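Local coordinates for YflH protein (Bacillus subtilis, PDB 3D0W) that is of unknown function but folds as a small, all-helical member of the DUF3243 family, with two copies in the assembly, at residues G34-Q39 and K99-Q104; D62-H67 and M76-L81. All coordinates share one frame; numbering follows the deposited sequence.

Contact 1. Residues G34-Q39 and K99-Q104; sequences GYLKKQ and KLVDKQ
Val-101 sits against Leu-36 and Lys-37, and its two methyls divide the work. CG2 meets the root of Leu-36, with Val-101 CG2 at 3.5 Å from Leu-36 CB. The same methyl, Val-101 CG2, lies 3.7 Å from Leu-36 CD1, so it rests between the start and one branch tip of the leucine. CG1 faces the lysine chain instead. Val-101 CG1 is 3.8 Å from Lys-37 CE and 3.9 Å from Lys-37 CB, and is thus touched near both ends of that chain. This split follows from the valine rotamer: CG1 is anti to the backbone N (chi1 168°), which leaves CG2 anti to the carbonyl carbon. The side chains of Leu-36 and Lys-37 both cross the valine obliquely.

Lys-37 starts extended and bends at chi3 (-64°). The bend carries its end past the valine methyl to the last turn of the other helix. There Lys-37 CE lies 3.5 Å from Val-101 O. Lys-37 NZ is also near Val-101 O, at 3.6 Å, but no hydrogen bond forms across the contact. Lys-37 NZ is 5.7 Å from Asp-102 OD1, so any attraction between them is probably long-range. With an alanine in place of Val-101, a gap would probably open beside Leu-36 and the aliphatic part of Lys-37 would lose its apolar support.

The contact is small and buried. It sets the C-terminal end of helix 87-101 against the middle of the long helix 23-48, with Lys-37 and Val-101 closest in the backbone. Asp-102 is the first residue to leave the helix. Leu-36 also touches Tyr-63 of helix 56-65. Leu-100 packs on Phe-29 of helix 23-48 and on Leu-81 of the second subunit.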
loop_
_atom_site.group_PDB
_atom_site.type_symbol
_atom_site.label_atom_id
_atom_site.label_comp_id
_atom_site.label_asym_id
_atom_site.label_seq_id
_atom_site.Cartn_x
_atom_site.Cartn_y
_atom_site.Cartn_z
ATOM N N GLY A 34 -7.197 1.128 12.707
ATOM C CA GLY A 34 -8.199 1.769 13.543
ATOM C C GLY A 34 -8.377 3.248 13.236
ATOM O O GLY A 34 -9.473 3.795 13.371
ATOM N N TYR A 35 -7.291 3.901 12.832
ATOM C CA TYR A 35 -7.330 5.318 12.488
ATOM C C TYR A 35 -8.139 5.511 11.199
ATOM O O TYR A 35 -8.899 6.472 11.071
ATOM C CB TYR A 35 -5.898 5.847 12.316
ATOM C CG TYR A 35 -5.804 7.287 11.867
ATOM C CD1 TYR A 35 -6.357 8.315 12.631
ATOM C CD2 TYR A 35 -5.170 7.624 10.669
ATOM C CE1 TYR A 35 -6.281 9.642 12.215
ATOM C CE2 TYR A 35 -5.090 8.944 10.242
ATOM C CZ TYR A 35 -5.648 9.951 11.021
ATOM O OH TYR A 35 -5.584 11.264 10.600
ATOM N N LEU A 36 -7.980 4.596 10.247
ATOM C CA LEU A 36 -8.721 4.686 8.993
ATOM C C LEU A 36 -10.193 4.443 9.286
ATOM O O LEU A 36 -11.070 5.145 8.782
ATOM C CB LEU A 36 -8.214 3.648 7.983
ATOM C CG LEU A 36 -6.761 3.810 7.503
ATOM C CD1 LEU A 36 -6.463 2.802 6.398
ATOM C CD2 LEU A 36 -6.541 5.212 7.000
ATOM N N LYS A 37 -10.460 3.435 10.106
ATOM C CA LYS A 37 -11.826 3.119 10.477
ATOM C C LYS A 37 -12.448 4.347 11.159
ATOM O O LYS A 37 -13.642 4.601 11.011
ATOM C CB LYS A 37 -11.845 1.899 11.405
ATOM C CG LYS A 37 -13.223 1.280 11.583
ATOM C CD LYS A 37 -13.148 -0.091 12.244
ATOM C CE LYS A 37 -12.405 -1.093 11.367
ATOM N NZ LYS A 37 -12.390 -2.458 11.961
ATOM N N LYS A 38 -11.633 5.118 11.884
ATOM C CA LYS A 38 -12.114 6.332 12.558
ATOM C C LYS A 38 -12.526 7.363 11.521
ATOM O O LYS A 38 -13.567 8.016 11.656
ATOM C CB LYS A 38 -11.030 6.953 13.452
ATOM C CG LYS A 38 -10.712 6.174 14.719
ATOM C CD LYS A 38 -10.660 7.081 15.958
ATOM C CE LYS A 38 -9.459 8.028 15.964
ATOM N NZ LYS A 38 -9.519 9.089 14.915
ATOM N N GLN A 39 -11.691 7.510 10.493
ATOM C CA GLN A 39 -11.946 8.450 9.403
ATOM C C GLN A 39 -13.287 8.133 8.757
ATOM O O GLN A 39 -14.099 9.026 8.522
ATOM C CB GLN A 39 -10.874 8.338 8.311
ATOM C CG GLN A 39 -9.426 8.409 8.759
ATOM C CD GLN A 39 -9.046 9.764 9.299
ATOM O OE1 GLN A 39 -9.205 10.038 10.485
ATOM N NE2 GLN A 39 -8.550 10.629 8.424
ATOM N N LYS A 99 -11.527 -2.417 1.791
ATOM C CA LYS A 99 -11.586 -3.853 2.042
ATOM C C LYS A 99 -10.595 -4.210 3.157
ATOM O O LYS A 99 -10.861 -5.082 3.984
ATOM C CB LYS A 99 -11.249 -4.628 0.753
ATOM C CG LYS A 99 -12.319 -4.511 -0.347
ATOM C CD LYS A 99 -11.809 -4.974 -1.729
ATOM C CE LYS A 99 -11.551 -6.474 -1.784
ATOM N NZ LYS A 99 -11.144 -6.979 -3.153
ATOM N N LEU A 100 -9.449 -3.535 3.175
ATOM C CA LEU A 100 -8.445 -3.786 4.199
ATOM C C LEU A 100 -8.975 -3.335 5.560
ATOM O O LEU A 100 -8.842 -4.050 6.557
ATOM C CB LEU A 100 -7.138 -3.066 3.846
ATOM C CG LEU A 100 -5.998 -3.000 4.865
ATOM C CD1 LEU A 100 -4.688 -2.794 4.135
ATOM C CD2 LEU A 100 -6.242 -1.866 5.867
ATOM N N VAL A 101 -9.597 -2.163 5.599
ATOM C CA VAL A 101 -10.148 -1.659 6.851
ATOM C C VAL A 101 -11.232 -2.592 7.408
ATOM O O VAL A 101 -11.245 -2.894 8.606
ATOM C CB VAL A 101 -10.727 -0.240 6.669
ATOM C CG1 VAL A 101 -11.557 0.154 7.885
ATOM C CG2 VAL A 101 -9.586 0.749 6.477
ATOM N N ASP A 102 -12.121 -3.063 6.535
ATOM C CA ASP A 102 -13.205 -3.960 6.936
ATOM C C ASP A 102 -12.817 -5.440 6.985
ATOM O O ASP A 102 -13.676 -6.316 6.874
ATOM C CB ASP A 102 -14.393 -3.788 5.989
ATOM C CG ASP A 102 -15.130 -2.489 6.215
ATOM O OD1 ASP A 102 -15.691 -2.308 7.316
ATOM O OD2 ASP A 102 -15.153 -1.646 5.297
ATOM N N LYS A 103 -11.533 -5.722 7.161
ATOM C CA LYS A 103 -11.060 -7.100 7.210
ATOM C C LYS A 103 -11.274 -7.732 8.584
ATOM O O LYS A 103 -11.255 -7.042 9.602
ATOM C CB LYS A 103 -9.573 -7.145 6.846
ATOM C CG LYS A 103 -8.952 -8.531 6.788
ATOM C CD LYS A 103 -7.452 -8.406 6.530
ATOM C CE LYS A 103 -6.746 -9.751 6.496
ATOM N NZ LYS A 103 -7.140 -10.555 5.312
ATOM N N GLN A 104 -11.465 -9.050 8.585
ATOM C CA GLN A 104 -11.683 -9.858 9.787
ATOM C C GLN A 104 -12.616 -9.240 10.825
ATOM O O GLN A 104 -13.763 -9.720 10.924
ATOM C CB GLN A 104 -10.341 -10.205 10.446
ATOM C CG GLN A 104 -9.559 -9.013 10.985
ATOM C CD GLN A 104 -8.227 -9.413 11.589
ATOM O OE1 GLN A 104 -8.172 -10.165 12.568
ATOM N NE2 GLN A 104 -7.140 -8.915 11.005
ATOM O OXT GLN A 104 -12.204 -8.289 11.523
#

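Contact 2. Residues D62-H67 and M76-L81; sequences DYLAKH and MLLQEL
Gln-79 lies between Leu-64 and His-67, and its two amide atoms go to different neighbours. The tighter side is at Leu-64. Leu-64 CD2 is 3.4 Å from Gln-79 NE2, a close but non-bonded approach. The same methyl reaches Leu-78, with Leu-64 CD2 at 4.1 Å from Leu-78 CD1. These two leucines cross at about a right angle, and both are buried. Leu-78 continues inward to Phe-32 and Leu-97, and it also packs on Leu-77 of the second subunit.

The other side is polar and looser. His-67 is exposed and has just left the helix, with positive phi. His-67 ND1 gives a weak hydrogen bond to Gln-79 OE1, at 3.4 Å and with an N-H...O angle of 143°. The imidazole and amide planes are 72° apart. The Gln-79 chain bends at chi2 (-58°), turning the amide back toward its own helix. One water can therefore donate to both Gln-79 OE1 and the backbone Gln-79 O, at 2.8 Å each. It lies in the plane at the imidazole edge and accepts a weak bond from His-67 ND1.

The amide oxygen thus takes one bond from the water and a weak one from the imidazole. The single N-H of ND1 is shared between Gln-79 OE1 and the water, and both bonds are weak. The polar end is therefore probably held more loosely than the leucine pair.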
loop_
_atom_site.group_PDB
_atom_site.type_symbol
_atom_site.label_atom_id
_atom_site.label_comp_id
_atom_site.label_asym_id
_atom_site.label_seq_id
_atom_site.Cartn_x
_atom_site.Cartn_y
_atom_site.Cartn_z
ATOM N N ASP A 62 -10.500 11.251 0.111
ATOM C CA ASP A 62 -10.361 12.616 0.606
ATOM C C ASP A 62 -9.253 12.656 1.657
ATOM O O ASP A 62 -8.478 13.611 1.723
ATOM C CB ASP A 62 -11.675 13.119 1.219
ATOM C CG ASP A 62 -12.754 13.371 0.176
ATOM O OD1 ASP A 62 -12.419 13.497 -1.021
ATOM O OD2 ASP A 62 -13.941 13.456 0.558
ATOM N N TYR A 63 -9.179 11.613 2.478
ATOM C CA TYR A 63 -8.154 11.519 3.518
ATOM C C TYR A 63 -6.753 11.552 2.896
ATOM O O TYR A 63 -5.897 12.353 3.295
ATOM C CB TYR A 63 -8.347 10.225 4.319
ATOM C CG TYR A 63 -7.096 9.712 5.008
ATOM C CD1 TYR A 63 -6.461 10.454 6.010
ATOM C CD2 TYR A 63 -6.545 8.488 4.650
ATOM C CE1 TYR A 63 -5.303 9.981 6.633
ATOM C CE2 TYR A 63 -5.395 8.006 5.262
ATOM C CZ TYR A 63 -4.779 8.754 6.251
ATOM O OH TYR A 63 -3.640 8.264 6.846
ATOM N N LEU A 64 -6.521 10.684 1.915
ATOM C CA LEU A 64 -5.225 10.650 1.257
ATOM C C LEU A 64 -4.964 11.958 0.512
ATOM O O LEU A 64 -3.821 12.394 0.404
ATOM C CB LEU A 64 -5.151 9.436 0.316
ATOM C CG LEU A 64 -5.152 8.093 1.073
ATOM C CD1 LEU A 64 -5.277 6.922 0.108
ATOM C CD2 LEU A 64 -3.867 7.976 1.893
ATOM N N ALA A 65 -6.023 12.598 0.022
ATOM C CA ALA A 65 -5.872 13.856 -0.709
ATOM C C ALA A 65 -5.370 14.992 0.188
ATOM O O ALA A 65 -4.902 16.013 -0.305
ATOM C CB ALA A 65 -7.196 14.248 -1.366
ATOM N N LYS A 66 -5.462 14.805 1.502
ATOM C CA LYS A 66 -5.011 15.816 2.456
ATOM C C LYS A 66 -3.491 15.898 2.528
ATOM O O LYS A 66 -2.933 16.925 2.924
ATOM C CB LYS A 66 -5.551 15.510 3.852
ATOM C CG LYS A 66 -7.041 15.722 4.008
ATOM C CD LYS A 66 -7.496 15.311 5.407
ATOM C CE LYS A 66 -8.939 15.711 5.661
ATOM N NZ LYS A 66 -9.844 15.218 4.588
ATOM N N HIS A 67 -2.828 14.811 2.143
ATOM C CA HIS A 67 -1.376 14.747 2.180
ATOM C C HIS A 67 -0.852 14.999 3.595
ATOM O O HIS A 67 0.082 15.767 3.797
ATOM C CB HIS A 67 -0.771 15.759 1.200
ATOM C CG HIS A 67 -1.111 15.485 -0.234
ATOM N ND1 HIS A 67 -0.735 14.326 -0.878
ATOM C CD2 HIS A 67 -1.816 16.204 -1.139
ATOM C CE1 HIS A 67 -1.192 14.343 -2.118
ATOM N NE2 HIS A 67 -1.853 15.472 -2.301
HETATM N N MSE A 76 3.416 6.171 5.093
HETATM C CA MSE A 76 4.447 6.576 4.157
HETATM C C MSE A 76 4.225 5.854 2.825
HETATM O O MSE A 76 4.241 6.476 1.765
HETATM C CB MSE A 76 5.825 6.230 4.706
HETATM C CG MSE A 76 6.941 6.660 3.801
HETATM SE SE MSE A 76 6.988 8.589 3.601
HETATM C CE MSE A 76 8.816 8.823 4.165
ATOM N N LEU A 77 4.017 4.540 2.875
ATOM C CA LEU A 77 3.780 3.787 1.642
ATOM C C LEU A 77 2.513 4.292 0.941
ATOM O O LEU A 77 2.513 4.502 -0.272
ATOM C CB LEU A 77 3.648 2.286 1.937
ATOM C CG LEU A 77 3.372 1.370 0.729
ATOM C CD1 LEU A 77 4.507 1.489 -0.257
ATOM C CD2 LEU A 77 3.237 -0.087 1.186
ATOM N N LEU A 78 1.433 4.501 1.695
ATOM C CA LEU A 78 0.193 4.971 1.093
ATOM C C LEU A 78 0.349 6.287 0.358
ATOM O O LEU A 78 -0.147 6.437 -0.763
ATOM C CB LEU A 78 -0.913 5.134 2.135
ATOM C CG LEU A 78 -1.767 3.912 2.443
ATOM C CD1 LEU A 78 -2.874 4.313 3.423
ATOM C CD2 LEU A 78 -2.373 3.367 1.131
ATOM N N GLN A 79 1.020 7.243 0.986
ATOM C CA GLN A 79 1.203 8.547 0.355
ATOM C C GLN A 79 2.081 8.458 -0.889
ATOM O O GLN A 79 1.828 9.146 -1.873
ATOM C CB GLN A 79 1.805 9.553 1.339
ATOM C CG GLN A 79 0.837 10.029 2.418
ATOM C CD GLN A 79 -0.431 10.676 1.860
ATOM O OE1 GLN A 79 -0.396 11.403 0.863
ATOM N NE2 GLN A 79 -1.555 10.424 2.519
ATOM N N GLU A 80 3.114 7.626 -0.839
ATOM C CA GLU A 80 4.005 7.457 -1.985
ATOM C C GLU A 80 3.253 6.793 -3.148
ATOM O O GLU A 80 3.451 7.152 -4.307
ATOM C CB GLU A 80 5.223 6.623 -1.599
ATOM C CG GLU A 80 6.261 7.364 -0.766
ATOM C CD GLU A 80 6.848 8.569 -1.485
ATOM O OE1 GLU A 80 7.147 8.468 -2.696
ATOM O OE2 GLU A 80 7.022 9.618 -0.838
ATOM N N LEU A 81 2.389 5.832 -2.834
ATOM C CA LEU A 81 1.590 5.162 -3.861
ATOM C C LEU A 81 0.628 6.169 -4.473
ATOM O O LEU A 81 0.459 6.225 -5.685
ATOM C CB LEU A 81 0.789 3.994 -3.255
ATOM C CG LEU A 81 1.573 2.707 -2.970
ATOM C CD1 LEU A 81 0.722 1.718 -2.146
ATOM C CD2 LEU A 81 1.972 2.072 -4.300
HETATM O O HOH W 1 0.654 11.641 -1.755
#

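The two contacts lie about 15 Å apart, centre to centre, and together involve all four helices of the chain. Contact 1 joins the first, helix 23-48, to the last, helix 87-101. Contact 2 joins the middle pair, helices 56-65 and 73-84, and falls between the two segments of contact 1 along the sequence. Tyr-63 connects them directly: Gln-39 NE2 packs 3.2 Å from Tyr-63 CD1. All four segments lie in the DUF3243 range. Both contacts also touch the second subunit, so helices 73-84 and 87-101 serve both the fold of one chain and the pairing of two.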